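Local coordinates for amine Dehydrogenase (Pseudomonas putida, PDB 1JMX), which probably serves as the beta-propeller subunit of an amine dehydrogenase, a haem-containing enzyme complex that oxidises amines, at residues L182-W187 with G234-D239; Y162-D167 with F210-T215; T47-P52 with L152-D157; R276-D281 with R285-A290; Y298-D303 with L309-T314. All coordinates share one frame; numbering follows the deposited sequence.

The five contacts sample a seven-sheet beta propeller in two ways. Contacts 4 and 5 lie within single sheets: each is a hairpin joined by antiparallel backbone hydrogen bonds, with two beta bulges in contact 4 and one in contact 5. Contacts 1, 2 and 3 lie between sheets and rest on side chains meeting between facing segments. Contacts 1 and 2 hold the same two sheets together, while contact 3 reaches from strand 153-155 to a sheet that is not adjacent. Four contacts are buried. Contact 4, whose centre lies about 22 Å from the centre of the chain, is only partly so and carries most of the charged groups; contact 5 is apolar on its Leu309 face.

Contact 1. Residues L182-W187 with G234-D239; sequences LPLRNW and GYLSVD
An interface between adjacent beta-propeller blades places Leu182 and Leu184, at and just after the outer strand 178-182 of one sheet, against Leu236 on strand 230-239 of the next. Leu236 is the common partner, and its two neighbours approach it differently. Leu182 arrives with both branches: CD1 lies 3.9 Å from Leu236 CG, and CD2 lies 3.9 Å from Leu236 CD1. Leu184 uses a single branch, its CD2 standing 3.7 Å from Leu236 CD1, with the two side chains roughly perpendicular. Leu236 CD1 therefore meets methyl groups of two residues, both arriving from the side of segment 182-187.

The torsions account for this convergence. In Leu182, CG is anti to the backbone N (chi1 -164°), which carries the isobutyl group across to the strand. In Leu184, CG instead lies beside the backbone N (chi1 -69°), and the CB direction alone would not have aimed the chain at Leu236. Since the close approaches all join apolar carbons and the segments share no hydrogen bond, dispersion is the main force between them.

Leu184 also opens a type I beta turn that runs to Trp187, closed by Trp187 N on Leu184 O at 3.0 Å. The turn is secured outside the apolar patch, since Asp167 accepts hydrogen bonds from Leu184 N through OD1 and from Asn186 ND2 through OD2. Pro195, Val197 and Ile168 add further apolar cover around Leu184. Aliphatic side chains packed between the faces of successive twisted sheets are what a beta propeller uses to join its blades.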
# COMPACT_ATOMS: atom_id res chain seq x y z
N LEU B 182 16.47 8.13 28.74
CA LEU B 182 16.44 6.70 28.51
C LEU B 182 16.78 6.45 27.04
O LEU B 182 16.00 6.78 26.15
CB LEU B 182 15.04 6.18 28.86
CG LEU B 182 14.68 4.71 29.11
CD1 LEU B 182 13.31 4.65 29.78
CD2 LEU B 182 14.65 3.90 27.82
N PRO B 183 17.97 5.89 26.78
CA PRO B 183 18.40 5.60 25.41
C PRO B 183 17.65 4.43 24.78
O PRO B 183 17.49 3.37 25.39
CB PRO B 183 19.89 5.29 25.58
CG PRO B 183 19.95 4.68 26.94
CD PRO B 183 19.04 5.59 27.74
N LEU B 184 17.10 4.67 23.59
CA LEU B 184 16.39 3.65 22.84
C LEU B 184 17.23 3.37 21.60
O LEU B 184 17.94 2.37 21.54
CB LEU B 184 14.99 4.14 22.44
CG LEU B 184 13.97 4.31 23.56
CD1 LEU B 184 12.70 4.92 23.00
CD2 LEU B 184 13.68 2.97 24.21
N ARG B 185 17.22 4.31 20.66
CA ARG B 185 18.00 4.13 19.45
C ARG B 185 19.49 4.02 19.78
O ARG B 185 20.21 3.21 19.18
CB ARG B 185 17.79 5.27 18.46
CG ARG B 185 18.37 4.92 17.09
CD ARG B 185 18.20 6.01 16.07
NE ARG B 185 16.80 6.28 15.77
CZ ARG B 185 16.42 7.19 14.87
NH1 ARG B 185 17.33 7.88 14.21
NH2 ARG B 185 15.14 7.43 14.67
N ASN B 186 19.95 4.82 20.73
CA ASN B 186 21.35 4.78 21.12
C ASN B 186 21.60 3.92 22.35
O ASN B 186 22.56 4.13 23.09
CB ASN B 186 21.90 6.19 21.27
CG ASN B 186 21.84 6.97 19.98
OD1 ASN B 186 22.68 6.77 19.09
ND2 ASN B 186 20.82 7.80 19.84
N TRP B 187 20.71 2.96 22.57
CA TRP B 187 20.84 2.01 23.68
C TRP B 187 21.79 0.97 23.11
O TRP B 187 21.38 0.06 22.39
CB TRP B 187 19.48 1.36 23.96
CG TRP B 187 19.40 0.50 25.19
CD1 TRP B 187 20.36 0.33 26.14
CD2 TRP B 187 18.26 -0.26 25.63
NE1 TRP B 187 19.90 -0.48 27.16
CE2 TRP B 187 18.61 -0.85 26.87
CE3 TRP B 187 16.99 -0.49 25.11
CZ2 TRP B 187 17.72 -1.66 27.59
CZ3 TRP B 187 16.10 -1.28 25.82
CH2 TRP B 187 16.48 -1.86 27.05
N GLY B 234 8.94 -5.83 25.35
CA GLY B 234 9.41 -5.19 26.55
C GLY B 234 8.46 -4.12 27.01
O GLY B 234 7.50 -3.75 26.32
N TYR B 235 8.74 -3.61 28.20
CA TYR B 235 7.95 -2.57 28.82
C TYR B 235 8.94 -1.54 29.34
O TYR B 235 9.93 -1.86 29.99
CB TYR B 235 7.17 -3.15 29.99
CG TYR B 235 6.23 -2.18 30.67
CD1 TYR B 235 5.00 -1.88 30.11
CD2 TYR B 235 6.54 -1.65 31.92
CE1 TYR B 235 4.08 -1.08 30.78
CE2 TYR B 235 5.63 -0.84 32.59
CZ TYR B 235 4.40 -0.57 32.02
OH TYR B 235 3.45 0.16 32.70
N LEU B 236 8.67 -0.29 28.99
CA LEU B 236 9.49 0.83 29.40
C LEU B 236 8.58 1.70 30.25
O LEU B 236 7.37 1.69 30.07
CB LEU B 236 9.98 1.56 28.14
CG LEU B 236 10.28 3.05 28.00
CD1 LEU B 236 10.98 3.26 26.66
CD2 LEU B 236 9.01 3.90 28.07
N SER B 237 9.14 2.41 31.21
CA SER B 237 8.33 3.28 32.05
C SER B 237 9.12 4.40 32.70
O SER B 237 10.30 4.25 33.01
CB SER B 237 7.58 2.47 33.11
OG SER B 237 8.46 1.97 34.10
N VAL B 238 8.47 5.55 32.83
CA VAL B 238 9.06 6.72 33.46
C VAL B 238 8.11 7.10 34.58
O VAL B 238 6.96 7.43 34.33
CB VAL B 238 9.21 7.91 32.49
CG1 VAL B 238 9.94 9.06 33.18
CG2 VAL B 238 9.95 7.49 31.22
N ASP B 239 8.58 6.99 35.82
CA ASP B 239 7.78 7.34 36.98
C ASP B 239 7.66 8.86 36.98
O ASP B 239 8.66 9.57 37.09
CB ASP B 239 8.48 6.86 38.26
CG ASP B 239 7.55 6.81 39.46
OD1 ASP B 239 6.94 7.85 39.80
OD2 ASP B 239 7.41 5.72 40.05

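Contact 2. Residues Y162-D167 with F210-T215; sequences YVAGPD and FSMLYT
Phe210 and Met212 on strand 210-215 converge on Ala164 of strand 162-164, and this trio is the close-fitting part of the contact. Ala164 CB sits 4.1 Å from Phe210 CZ and 4.0 Å from Met212 CE, so one methyl group is met by an aromatic ring and a thioether methyl together. The ring receives Ala164 CB at an oblique angle. Phe210 reaches it because CG is anti to the backbone N (chi1 -180°), which extends the ring from its strand toward the facing one. Met212 comes at the same methyl by another route: its chain bends at the sulfur (chi3 -69°), and that bend presents CE.

At the start of the strand the fit persists, with Tyr162 CB 4.2 Å from Phe210 CD2 and Tyr162 O 4.1 Å from Phe210 CE2. The phenol itself leads away from strand 210-215, and Tyr162 OH is hydrogen-bonded to Lys170 NZ within its own sheet. Past Ala164 the two backbones part. Gly165 and partly exposed Pro166 belong to a loop in which Gly165 N bonds to Asp167 O at 3.0 Å, while the other strand runs on to partly exposed Thr215.

The two strands point nearly the same way, 17° apart, yet their axes stay 10.0 Å from each other. That spacing is too wide for backbone pairing and suits two sheets packed face to face. Leu152, from the Ala164 side, touches Phe210, and Leu236, from the sheet of Met212, touches Met212; both extend the apolar layer. The chemistry thus implies cohesion by dispersion and burial, with the directional backbone bonds kept inside each sheet.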
# COMPACT_ATOMS: atom_id res chain seq x y z
N TYR B 162 9.16 14.80 29.74
CA TYR B 162 9.73 13.58 29.18
C TYR B 162 9.24 13.48 27.75
O TYR B 162 8.04 13.47 27.49
CB TYR B 162 9.36 12.37 30.03
CG TYR B 162 10.19 12.34 31.28
CD1 TYR B 162 9.69 12.82 32.49
CD2 TYR B 162 11.52 11.90 31.24
CE1 TYR B 162 10.48 12.88 33.63
CE2 TYR B 162 12.32 11.95 32.37
CZ TYR B 162 11.80 12.44 33.56
OH TYR B 162 12.59 12.48 34.68
N VAL B 163 10.19 13.50 26.84
CA VAL B 163 9.93 13.48 25.41
C VAL B 163 10.36 12.19 24.72
O VAL B 163 11.53 11.83 24.75
CB VAL B 163 10.66 14.67 24.72
CG1 VAL B 163 10.44 14.65 23.23
CG2 VAL B 163 10.19 15.99 25.33
N ALA B 164 9.41 11.52 24.08
CA ALA B 164 9.70 10.30 23.36
C ALA B 164 10.13 10.67 21.94
O ALA B 164 9.39 11.31 21.20
CB ALA B 164 8.47 9.40 23.33
N GLY B 165 11.37 10.32 21.60
CA GLY B 165 11.90 10.58 20.28
C GLY B 165 12.83 9.42 19.97
O GLY B 165 12.56 8.32 20.43
N PRO B 166 13.90 9.61 19.18
CA PRO B 166 14.82 8.49 18.89
C PRO B 166 15.25 7.89 20.24
O PRO B 166 15.42 6.69 20.36
CB PRO B 166 15.98 9.19 18.19
CG PRO B 166 15.27 10.26 17.40
CD PRO B 166 14.28 10.81 18.42
N ASP B 167 15.38 8.77 21.23
CA ASP B 167 15.70 8.41 22.61
C ASP B 167 14.67 9.16 23.45
O ASP B 167 13.98 10.06 22.96
CB ASP B 167 17.10 8.89 23.01
CG ASP B 167 18.22 8.10 22.35
OD1 ASP B 167 18.11 6.86 22.20
OD2 ASP B 167 19.23 8.74 21.99
N PHE B 210 4.67 7.14 32.64
CA PHE B 210 4.68 7.25 31.19
C PHE B 210 5.22 5.91 30.73
O PHE B 210 6.41 5.63 30.87
CB PHE B 210 5.61 8.40 30.75
CG PHE B 210 5.69 8.62 29.26
CD1 PHE B 210 4.73 8.09 28.39
CD2 PHE B 210 6.73 9.37 28.71
CE1 PHE B 210 4.82 8.30 27.01
CE2 PHE B 210 6.83 9.58 27.33
CZ PHE B 210 5.87 9.05 26.48
N SER B 211 4.34 5.07 30.22
CA SER B 211 4.74 3.74 29.79
C SER B 211 4.46 3.48 28.32
O SER B 211 3.51 4.02 27.75
CB SER B 211 4.04 2.68 30.64
OG SER B 211 2.64 2.69 30.41
N MET B 212 5.30 2.65 27.72
CA MET B 212 5.18 2.27 26.32
C MET B 212 5.73 0.87 26.16
O MET B 212 6.60 0.46 26.92
CB MET B 212 5.98 3.21 25.43
CG MET B 212 5.56 4.66 25.46
SD MET B 212 6.31 5.60 24.14
CE MET B 212 8.01 5.63 24.67
N LEU B 213 5.18 0.11 25.21
CA LEU B 213 5.69 -1.22 24.92
C LEU B 213 6.72 -1.05 23.80
O LEU B 213 6.72 -0.04 23.08
CB LEU B 213 4.59 -2.16 24.41
CG LEU B 213 3.39 -2.57 25.26
CD1 LEU B 213 2.58 -3.57 24.47
CD2 LEU B 213 3.83 -3.17 26.58
N TYR B 214 7.61 -2.02 23.68
CA TYR B 214 8.61 -2.02 22.64
C TYR B 214 8.96 -3.46 22.32
O TYR B 214 8.57 -4.37 23.06
CB TYR B 214 9.87 -1.23 23.07
CG TYR B 214 10.65 -1.81 24.23
CD1 TYR B 214 11.64 -2.77 24.01
CD2 TYR B 214 10.44 -1.36 25.54
CE1 TYR B 214 12.40 -3.27 25.07
CE2 TYR B 214 11.20 -1.86 26.61
CZ TYR B 214 12.17 -2.81 26.36
OH TYR B 214 12.91 -3.30 27.40
N THR B 215 9.61 -3.68 21.18
CA THR B 215 10.04 -5.02 20.80
C THR B 215 11.54 -4.90 20.61
O THR B 215 12.05 -3.81 20.32
CB THR B 215 9.39 -5.53 19.49
OG1 THR B 215 9.75 -4.68 18.40
CG2 THR B 215 7.88 -5.60 19.61

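Contact 3. Residues T47-P52 with L152-D157; sequences TAMMAP and LMRAAD
Arg154, which meets Met49 through its side chain, is held by its backbone: Arg154 O accepts a hydrogen bond from Tyr162 N, and nearby Leu152 O accepts one from Ala164 N, in the antiparallel pairing with strand 161-164. From this anchored position the arginine side chain folds back on itself, bent at both chi2 (-67°) and chi3 (-52°). The folding brings CD and NE alongside the sulfur of Met49. Met49 SD is 4.1 Å from Arg154 CD and equally 4.1 Å from Arg154 NE, approaching the guanidinium obliquely. The methionine, extended up to its CG-SD bond, bends there (chi3 -91°), which brings Met49 CE to 4.3 Å from Met153 O.

Phe210 also packs against the aliphatic part of Arg154, while Met49 rests on Gln204. The two segments come from sheets that are not neighbours; Thr47 and Leu152 each touch Tyr95 on strand 89-99 of the sheet between them. With carbon and sulfur making the approaches, the chemistry implies a soft, largely dispersive contact across the middle of the propeller; the polarisable sulfur could give a weak favourable interaction with the probably charged arginine, but no directional bond is formed.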
# COMPACT_ATOMS: atom_id res chain seq x y z
N THR B 47 -6.95 12.57 20.19
CA THR B 47 -6.24 12.14 21.38
C THR B 47 -6.44 13.14 22.53
O THR B 47 -6.10 14.32 22.40
CB THR B 47 -4.74 12.00 21.09
OG1 THR B 47 -4.56 11.03 20.05
CG2 THR B 47 -3.98 11.54 22.34
N ALA B 48 -6.96 12.65 23.65
CA ALA B 48 -7.22 13.50 24.81
C ALA B 48 -6.49 13.12 26.09
O ALA B 48 -6.10 11.96 26.29
CB ALA B 48 -8.72 13.58 25.08
N MET B 49 -6.29 14.13 26.94
CA MET B 49 -5.66 13.98 28.25
C MET B 49 -6.33 14.96 29.20
O MET B 49 -6.60 16.11 28.83
CB MET B 49 -4.16 14.27 28.20
CG MET B 49 -3.33 13.17 27.60
SD MET B 49 -1.58 13.36 27.98
CE MET B 49 -1.02 14.31 26.62
N MET B 50 -6.63 14.50 30.41
CA MET B 50 -7.26 15.31 31.43
C MET B 50 -6.27 16.25 32.11
O MET B 50 -5.14 15.87 32.41
CB MET B 50 -7.91 14.41 32.49
CG MET B 50 -9.14 13.70 32.00
SD MET B 50 -10.33 14.88 31.35
CE MET B 50 -10.85 15.71 32.85
N ALA B 51 -6.71 17.49 32.34
CA ALA B 51 -5.86 18.48 33.01
C ALA B 51 -5.92 18.19 34.50
O ALA B 51 -6.83 17.52 34.97
CB ALA B 51 -6.37 19.89 32.73
N PRO B 52 -4.94 18.70 35.28
CA PRO B 52 -4.88 18.49 36.73
C PRO B 52 -6.15 18.92 37.49
O PRO B 52 -6.31 18.59 38.67
CB PRO B 52 -3.67 19.32 37.14
CG PRO B 52 -2.80 19.27 35.94
CD PRO B 52 -3.78 19.50 34.83
N LEU B 152 5.04 11.06 21.56
CA LEU B 152 4.53 11.22 22.92
C LEU B 152 5.40 12.00 23.93
O LEU B 152 6.62 11.86 23.97
CB LEU B 152 4.19 9.86 23.53
CG LEU B 152 3.12 9.06 22.80
CD1 LEU B 152 2.83 7.80 23.59
CD2 LEU B 152 1.87 9.88 22.64
N MET B 153 4.73 12.80 24.76
CA MET B 153 5.36 13.62 25.78
C MET B 153 4.48 13.63 27.03
O MET B 153 3.26 13.61 26.93
CB MET B 153 5.51 15.07 25.30
CG MET B 153 6.35 15.28 24.06
SD MET B 153 6.66 17.02 23.71
CE MET B 153 5.02 17.69 23.83
N ARG B 154 5.11 13.65 28.20
CA ARG B 154 4.37 13.69 29.47
C ARG B 154 5.15 14.58 30.43
O ARG B 154 6.36 14.47 30.56
CB ARG B 154 4.21 12.30 30.09
CG ARG B 154 3.38 11.29 29.29
CD ARG B 154 1.91 11.66 29.19
NE ARG B 154 1.32 11.94 30.49
CZ ARG B 154 0.89 11.03 31.35
NH1 ARG B 154 0.98 9.73 31.06
NH2 ARG B 154 0.33 11.41 32.49
N ALA B 155 4.44 15.49 31.09
CA ALA B 155 5.08 16.39 32.05
C ALA B 155 5.12 15.73 33.42
O ALA B 155 4.09 15.32 33.95
CB ALA B 155 4.32 17.71 32.12
N ALA B 156 6.32 15.58 33.95
CA ALA B 156 6.51 15.00 35.27
C ALA B 156 6.06 16.01 36.32
O ALA B 156 5.84 17.18 36.01
CB ALA B 156 7.96 14.62 35.47
N ASP B 157 5.90 15.54 37.55
CA ASP B 157 5.48 16.35 38.70
C ASP B 157 6.35 17.58 38.98
O ASP B 157 5.85 18.61 39.43
CB ASP B 157 5.46 15.50 39.97
CG ASP B 157 4.23 14.62 40.07
OD1 ASP B 157 3.28 14.79 39.27
OD2 ASP B 157 4.22 13.76 40.98

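Contact 4. Residues R276-D281 with R285-A290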
# COMPACT_ATOMS: atom_id res chain seq x y z
N ARG B 276 -5.76 -10.27 20.28
CA ARG B 276 -6.06 -11.05 21.48
C ARG B 276 -5.69 -10.17 22.67
O ARG B 276 -4.89 -9.24 22.54
CB ARG B 276 -5.21 -12.32 21.56
CG ARG B 276 -5.68 -13.48 20.71
CD ARG B 276 -5.20 -14.81 21.29
NE ARG B 276 -3.79 -14.76 21.67
CZ ARG B 276 -3.14 -15.75 22.27
NH1 ARG B 276 -3.76 -16.89 22.56
NH2 ARG B 276 -1.87 -15.60 22.62
N LEU B 277 -6.30 -10.43 23.82
CA LEU B 277 -5.99 -9.70 25.03
C LEU B 277 -5.13 -10.69 25.81
O LEU B 277 -5.61 -11.76 26.17
CB LEU B 277 -7.27 -9.38 25.81
CG LEU B 277 -7.34 -8.17 26.77
CD1 LEU B 277 -8.52 -8.37 27.72
CD2 LEU B 277 -6.07 -7.99 27.57
N ALA B 278 -3.86 -10.37 26.04
CA ALA B 278 -2.99 -11.28 26.77
C ALA B 278 -2.63 -10.76 28.16
O ALA B 278 -2.45 -9.57 28.37
CB ALA B 278 -1.74 -11.57 25.98
N LYS B 279 -2.50 -11.71 29.09
CA LYS B 279 -2.18 -11.43 30.49
C LYS B 279 -0.83 -12.08 30.76
O LYS B 279 -0.69 -13.28 30.61
CB LYS B 279 -3.27 -12.07 31.36
CG LYS B 279 -3.20 -11.75 32.82
CD LYS B 279 -4.47 -12.24 33.50
CE LYS B 279 -4.39 -12.06 35.01
NZ LYS B 279 -5.66 -12.42 35.69
N TYR B 280 0.16 -11.27 31.12
CA TYR B 280 1.50 -11.79 31.38
C TYR B 280 1.99 -11.62 32.80
O TYR B 280 1.63 -10.66 33.49
CB TYR B 280 2.53 -11.14 30.46
CG TYR B 280 2.45 -11.62 29.05
CD1 TYR B 280 1.53 -11.08 28.16
CD2 TYR B 280 3.27 -12.65 28.61
CE1 TYR B 280 1.43 -11.54 26.86
CE2 TYR B 280 3.18 -13.12 27.31
CZ TYR B 280 2.26 -12.56 26.44
OH TYR B 280 2.14 -13.05 25.17
N ASP B 281 2.89 -12.51 33.19
CA ASP B 281 3.52 -12.48 34.50
C ASP B 281 4.88 -11.85 34.21
O ASP B 281 5.69 -12.45 33.52
CB ASP B 281 3.70 -13.91 35.01
CG ASP B 281 4.15 -13.96 36.45
OD1 ASP B 281 5.20 -13.36 36.78
OD2 ASP B 281 3.45 -14.61 37.25
N ARG B 285 8.05 -13.84 33.16
CA ARG B 285 8.14 -13.62 31.71
C ARG B 285 7.28 -14.67 31.01
O ARG B 285 7.62 -15.16 29.92
CB ARG B 285 9.57 -13.76 31.24
CG ARG B 285 10.54 -12.68 31.70
CD ARG B 285 11.80 -12.84 30.87
NE ARG B 285 12.85 -11.88 31.17
CZ ARG B 285 13.82 -11.56 30.30
NH1 ARG B 285 13.84 -12.11 29.09
NH2 ARG B 285 14.78 -10.71 30.65
N LYS B 286 6.15 -14.99 31.64
CA LYS B 286 5.24 -16.01 31.16
C LYS B 286 3.81 -15.53 30.92
O LYS B 286 3.26 -14.76 31.70
CB LYS B 286 5.20 -17.13 32.22
CG LYS B 286 4.26 -18.28 31.93
CD LYS B 286 3.83 -18.99 33.23
CE LYS B 286 2.56 -18.36 33.84
NZ LYS B 286 2.69 -16.89 34.14
N LEU B 287 3.22 -16.02 29.84
CA LEU B 287 1.84 -15.69 29.51
C LEU B 287 1.00 -16.52 30.48
O LEU B 287 1.20 -17.73 30.59
CB LEU B 287 1.52 -16.12 28.08
CG LEU B 287 0.05 -16.11 27.65
CD1 LEU B 287 -0.43 -14.69 27.45
CD2 LEU B 287 -0.11 -16.90 26.35
N ILE B 288 0.12 -15.87 31.23
CA ILE B 288 -0.74 -16.61 32.15
C ILE B 288 -2.08 -16.93 31.48
O ILE B 288 -2.61 -18.02 31.64
CB ILE B 288 -0.91 -15.91 33.56
CG1 ILE B 288 -2.31 -15.32 33.72
CG2 ILE B 288 0.15 -14.85 33.80
CD1 ILE B 288 -3.26 -16.24 34.48
N LYS B 289 -2.59 -16.00 30.67
CA LYS B 289 -3.86 -16.21 29.97
C LYS B 289 -4.12 -15.23 28.83
O LYS B 289 -3.72 -14.08 28.88
CB LYS B 289 -5.02 -16.13 30.97
CG LYS B 289 -6.36 -16.59 30.42
CD LYS B 289 -7.36 -16.71 31.56
CE LYS B 289 -8.71 -17.22 31.09
NZ LYS B 289 -9.65 -17.32 32.24
N ALA B 290 -4.83 -15.71 27.81
CA ALA B 290 -5.17 -14.90 26.65
C ALA B 290 -6.66 -15.08 26.37
O ALA B 290 -7.23 -16.14 26.64
CB ALA B 290 -4.34 -15.32 25.45
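Arg276 lays its guanidinium over Ala290: Ala290 CB stands 3.3 Å above the middle of the plane, and NH2 is drawn into a salt bridge with Glu255. At Leu277 the link is through the backbone, where Leu277 O receives a CA-H...O contact from Ala290 CA at 3.2 Å. Ala278 forms a non-hydrogen-bonded pair with Ala290, and its CB touches Leu287 CD1.

Lys279 marks a classic beta bulge, because Ile288 and Lys289 both face it. Its N donates to Lys289 O at 2.7 Å, in line with the acceptor's C=O bond, while its O accepts from Ile288 N at 2.8 Å and only weakly from Lys289 N at 3.3 Å. The extended lysine chain passes Ile288 CG1 and ends with NZ on Pro323 O.

Tyr280 turns one ring face to Leu287, whose CD1 lies 3.8 Å from the ring centroid and 21° off the normal, a CH-pi contact. The phenol continues to Tyr257 OH. Asp281 closes the hairpin: its N donates to Lys286 O at 2.7 Å, and its O accepts from Lys286 N on a lone pair. Arg285, with positive phi (54°), joins Lys286 opposite Asp281 in a G1 beta bulge. The salt bridge from Lys286 NZ to Asp281 OD2 is long, 3.9 Å, and Asp281 OD1 is also held by Gln284 N and Asn268 ND2.

Strand 276-281 is flanked by strand 269-274 and by the outermost strand 286-292, while Leu277 packs onto Leu309 and Leu311 of strand 309-312 in the following sheet.

Contact 5. Residues Y298-D303 with L309-T314; sequences YCVAFD and LYLGGT
Leu309 sends its side chain between Phe302 and Val300 on the strand it pairs with. Its CB leaves the sheet on the face shared by Phe302, Val300 and Leu311, and chi1 (-151°) leans the branch toward the partner strand. CG comes over one face of Phe302, 4.3 Å from the ring centroid and 20° off its normal, a CH-pi contact offset toward the ring's rim. Of the two tips, CD2 settles 3.9 Å from Val300 CB and 3.7 Å from Ala301 O, whereas CD1 leaves the hairpin and packs on Leu277 CD1 of the adjoining sheet. Leu311 extends this apolar row, its CD2 lying 3.7 Å from Val300 CG1.

The backbone frame is antiparallel. Tyr310 N donates to Ala301 O at 2.7 Å, and Gly312 N gives a nearly straight bond to Cys299 O (175° at the hydrogen). Farther on, Gly312 O is gripped twice, by Tyr298 N and by Cys299 N, each at 3.2 Å. The first donor lies almost in line with the carbonyl and the second well above its plane, as in a classic beta bulge. Next to it, Thr314 OG1 stands 3.8 Å above the centre of the Tyr298 ring. Both hydroxyls are hydrogen-bonded to another protein chain of the assembly, that of Tyr298 to an acidic side chain and that of Thr314 to backbone.

The Val300 and Phe302 face packs on Leu261 of strand 257-262, and the Ala301 and Tyr310 face on Met14 of strand 12-18. A hairpin wedged between the preceding and following blades in this way is typical of the inner strands of a beta propeller.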
# COMPACT_ATOMS: atom_id res chain seq x y z
N TYR B 298 -7.40 -1.50 20.03
CA TYR B 298 -6.08 -0.88 20.10
C TYR B 298 -5.56 -0.57 21.50
O TYR B 298 -4.41 -0.88 21.83
CB TYR B 298 -6.08 0.48 19.40
CG TYR B 298 -6.19 0.51 17.90
CD1 TYR B 298 -5.73 -0.55 17.11
CD2 TYR B 298 -6.67 1.65 17.26
CE1 TYR B 298 -5.76 -0.45 15.71
CE2 TYR B 298 -6.70 1.75 15.89
CZ TYR B 298 -6.24 0.71 15.11
OH TYR B 298 -6.26 0.86 13.75
N CYS B 299 -6.41 0.07 22.28
CA CYS B 299 -6.03 0.58 23.58
C CYS B 299 -6.68 0.05 24.86
O CYS B 299 -7.90 0.06 25.00
CB CYS B 299 -6.22 2.10 23.51
SG CYS B 299 -5.39 3.04 24.75
N VAL B 300 -5.84 -0.35 25.81
CA VAL B 300 -6.31 -0.83 27.10
C VAL B 300 -6.46 0.36 28.05
O VAL B 300 -5.81 1.39 27.88
CB VAL B 300 -5.35 -1.86 27.78
CG1 VAL B 300 -5.40 -3.20 27.08
CG2 VAL B 300 -3.93 -1.34 27.84
N ALA B 301 -7.35 0.21 29.02
CA ALA B 301 -7.59 1.21 30.05
C ALA B 301 -8.06 0.49 31.31
O ALA B 301 -8.91 -0.38 31.25
CB ALA B 301 -8.64 2.23 29.59
N PHE B 302 -7.41 0.78 32.43
CA PHE B 302 -7.75 0.20 33.72
C PHE B 302 -8.45 1.26 34.58
O PHE B 302 -8.10 2.44 34.51
CB PHE B 302 -6.48 -0.20 34.47
CG PHE B 302 -6.07 -1.63 34.30
CD1 PHE B 302 -4.90 -1.96 33.63
CD2 PHE B 302 -6.83 -2.65 34.88
CE1 PHE B 302 -4.48 -3.28 33.53
CE2 PHE B 302 -6.42 -3.97 34.78
CZ PHE B 302 -5.24 -4.29 34.11
N ASP B 303 -9.46 0.86 35.35
CA ASP B 303 -10.07 1.83 36.24
C ASP B 303 -9.11 1.99 37.43
O ASP B 303 -8.09 1.30 37.50
CB ASP B 303 -11.52 1.45 36.63
CG ASP B 303 -11.62 0.18 37.47
OD1 ASP B 303 -12.76 -0.16 37.84
OD2 ASP B 303 -10.61 -0.48 37.77
N LEU B 309 -11.21 -3.67 33.06
CA LEU B 309 -10.26 -3.46 31.99
C LEU B 309 -11.10 -3.10 30.78
O LEU B 309 -11.93 -3.90 30.33
CB LEU B 309 -9.49 -4.76 31.69
CG LEU B 309 -8.05 -4.72 31.15
CD1 LEU B 309 -7.67 -6.10 30.66
CD2 LEU B 309 -7.91 -3.72 30.04
N TYR B 310 -10.96 -1.87 30.32
CA TYR B 310 -11.69 -1.41 29.16
C TYR B 310 -10.82 -1.54 27.92
O TYR B 310 -9.61 -1.38 27.99
CB TYR B 310 -12.11 0.05 29.33
CG TYR B 310 -13.09 0.30 30.46
CD1 TYR B 310 -12.63 0.57 31.75
CD2 TYR B 310 -14.46 0.27 30.24
CE1 TYR B 310 -13.51 0.80 32.80
CE2 TYR B 310 -15.36 0.49 31.28
CZ TYR B 310 -14.87 0.76 32.56
OH TYR B 310 -15.75 0.99 33.59
N LEU B 311 -11.45 -1.88 26.80
CA LEU B 311 -10.75 -2.00 25.53
C LEU B 311 -11.40 -0.99 24.58
O LEU B 311 -12.60 -1.07 24.32
CB LEU B 311 -10.85 -3.42 24.97
CG LEU B 311 -10.29 -4.57 25.81
CD1 LEU B 311 -10.28 -5.83 24.96
CD2 LEU B 311 -8.88 -4.26 26.30
N GLY B 312 -10.61 -0.03 24.11
CA GLY B 312 -11.13 0.98 23.21
C GLY B 312 -10.39 1.09 21.90
O GLY B 312 -9.56 0.26 21.59
N GLY B 313 -10.66 2.17 21.17
CA GLY B 313 -10.05 2.37 19.87
C GLY B 313 -10.81 1.53 18.86
O GLY B 313 -11.75 0.83 19.23
N THR B 314 -10.46 1.64 17.58
CA THR B 314 -11.10 0.83 16.54
C THR B 314 -12.54 1.27 16.16
O THR B 314 -12.71 2.34 15.58
CB THR B 314 -10.97 -0.69 16.92
OG1 THR B 314 -9.62 -1.12 16.65
CG2 THR B 314 -11.92 -1.57 16.17